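Local structure of extracellular endo-alpha-(1->5)-L-arabinanase 1 (Bacillus subtilis, 1UV4) at residues N72-D77 / N130-E135. The protein cleaves internal alpha-1,5-L-arabinofuranosidic linkages of linear and branched arabinan, a step in plant cell-wall degradation, and binds calcium. Numbering follows the deposited sequence.
Sequences NQWAPD and NAIDPE. With CA (calcium ion), chain D.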
# COMPACT_ATOMS: atom_id res chain seq x y z
N ASN A 72 2.18 5.94 -15.61
CA ASN A 72 1.60 4.89 -14.79
C ASN A 72 1.28 5.45 -13.42
O ASN A 72 2.05 6.23 -12.83
CB ASN A 72 2.52 3.64 -14.70
CG ASN A 72 3.85 3.86 -13.93
OD1 ASN A 72 4.34 2.93 -13.25
ND2 ASN A 72 4.48 5.03 -14.10
N GLN A 73 0.13 5.06 -12.88
CA GLN A 73 -0.19 5.43 -11.49
C GLN A 73 0.24 4.29 -10.54
O GLN A 73 0.49 3.18 -10.97
CB GLN A 73 -1.66 5.78 -11.28
CG GLN A 73 -1.98 7.20 -11.82
CD GLN A 73 -1.79 7.31 -13.31
OE1 GLN A 73 -2.45 6.66 -14.12
NE2 GLN A 73 -0.85 8.16 -13.70
N TRP A 74 0.42 4.61 -9.26
CA TRP A 74 1.13 3.70 -8.36
C TRP A 74 0.35 3.30 -7.12
O TRP A 74 -0.42 4.07 -6.55
CB TRP A 74 2.46 4.29 -7.81
CG TRP A 74 3.40 4.94 -8.77
CD1 TRP A 74 3.37 4.91 -10.14
CD2 TRP A 74 4.47 5.78 -8.41
NE1 TRP A 74 4.40 5.67 -10.65
CE2 TRP A 74 5.08 6.22 -9.61
CE3 TRP A 74 5.00 6.21 -7.19
CZ2 TRP A 74 6.20 7.05 -9.62
CZ3 TRP A 74 6.13 7.04 -7.23
CH2 TRP A 74 6.69 7.44 -8.42
N ALA A 75 0.60 2.07 -6.69
CA ALA A 75 0.29 1.65 -5.32
C ALA A 75 -1.17 1.85 -4.93
O ALA A 75 -1.50 2.55 -4.00
CB ALA A 75 1.27 2.30 -4.36
N PRO A 76 -2.05 1.21 -5.69
CA PRO A 76 -3.48 1.28 -5.40
C PRO A 76 -3.82 0.63 -4.07
O PRO A 76 -3.13 -0.26 -3.58
CB PRO A 76 -4.09 0.58 -6.59
CG PRO A 76 -3.12 -0.42 -6.92
CD PRO A 76 -1.75 0.29 -6.80
N ASP A 77 -4.95 1.07 -3.53
CA ASP A 77 -5.47 0.49 -2.33
C ASP A 77 -6.98 0.48 -2.42
O ASP A 77 -7.53 1.46 -2.86
CB ASP A 77 -4.98 1.26 -1.11
CG ASP A 77 -5.39 0.61 0.14
OD1 ASP A 77 -4.80 -0.47 0.51
OD2 ASP A 77 -6.36 1.02 0.87
N ASN A 130 6.10 12.35 1.30
CA ASN A 130 5.70 12.05 -0.09
C ASN A 130 4.31 11.44 -0.07
O ASN A 130 4.08 10.40 0.56
CB ASN A 130 6.70 11.09 -0.73
CG ASN A 130 6.48 10.92 -2.21
OD1 ASN A 130 5.75 11.68 -2.85
ND2 ASN A 130 7.23 9.97 -2.82
N ALA A 131 3.39 12.09 -0.76
CA ALA A 131 1.99 11.63 -0.82
C ALA A 131 1.79 10.55 -1.87
O ALA A 131 1.18 10.76 -2.93
CB ALA A 131 1.03 12.81 -1.12
N ILE A 132 2.32 9.38 -1.53
CA ILE A 132 2.09 8.15 -2.25
C ILE A 132 1.84 7.00 -1.28
O ILE A 132 1.98 7.10 -0.07
CB ILE A 132 3.28 7.83 -3.21
CG1 ILE A 132 4.51 7.37 -2.46
CG2 ILE A 132 3.59 9.00 -4.12
CD1 ILE A 132 5.60 6.83 -3.31
N ASP A 133 1.46 5.88 -1.86
CA ASP A 133 1.29 4.62 -1.14
C ASP A 133 0.16 4.64 -0.11
O ASP A 133 0.36 4.32 1.07
CB ASP A 133 2.57 4.11 -0.48
CG ASP A 133 3.67 3.84 -1.43
OD1 ASP A 133 3.52 3.85 -2.69
OD2 ASP A 133 4.82 3.59 -0.96
N PRO A 134 -1.06 5.02 -0.54
CA PRO A 134 -2.19 5.10 0.40
C PRO A 134 -2.64 3.78 0.98
O PRO A 134 -2.54 2.75 0.32
CB PRO A 134 -3.32 5.65 -0.46
CG PRO A 134 -2.94 5.27 -1.89
CD PRO A 134 -1.47 5.34 -1.93
N GLU A 135 -3.20 3.85 2.17
CA GLU A 135 -3.78 2.72 2.85
C GLU A 135 -5.02 3.20 3.61
O GLU A 135 -4.90 3.98 4.54
CB GLU A 135 -2.75 2.15 3.84
CG GLU A 135 -3.28 1.30 4.97
CD GLU A 135 -3.81 -0.05 4.55
OE1 GLU A 135 -4.08 -0.27 3.34
OE2 GLU A 135 -3.97 -0.96 5.43
CA CA D . -5.10 -2.09 2.10
O HOH W 1 -0.69 1.63 -1.40
O HOH W 2 -7.05 -0.73 2.67
O HOH W 3 -5.28 -2.97 4.27
O HOH W 4 -6.69 -4.30 2.40
O HOH W 5 -6.68 -2.99 0.66
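D77 and E135 bind one calcium ion at the inner end of a buried contact between two propeller blades. Strand 74-81 is the innermost strand of its blade, and 130-135 leads into strand 135-138 of the next. W74-D77 and I132-E135 run almost parallel, 15° apart, and no direct hydrogen bond joins them. D77 OD1 binds the metal at 2.3 Å and E135 OE1 at 2.4 Å. These two oxygens lie 2.9 Å apart, a closeness the shared cation probably makes tolerable. The carboxylate planes are turned 69° from each other. D77 CG is anti to the backbone N (chi1 -174°), which carries the carboxylate to the ion. Its OD2 accepts from L136 N, and E135 OE2 from L189 N. D257 and four waters also bind the calcium. Water 1 donates to A75 O at 2.9 Å and P134 O at 2.8 Å, bridging the backbones. Farther from the calcium, A75 CB packs against D133 OD1 at 3.2 Å. I132 CD1 meets the W74 six-membered ring at its edge, 4.0 Å from CZ3. D133, beside the probable proton donor E185, is the inferred pKa modulator. The arrangement is characteristic of the five-bladed family 43 beta-propeller, with calcium near the central axis.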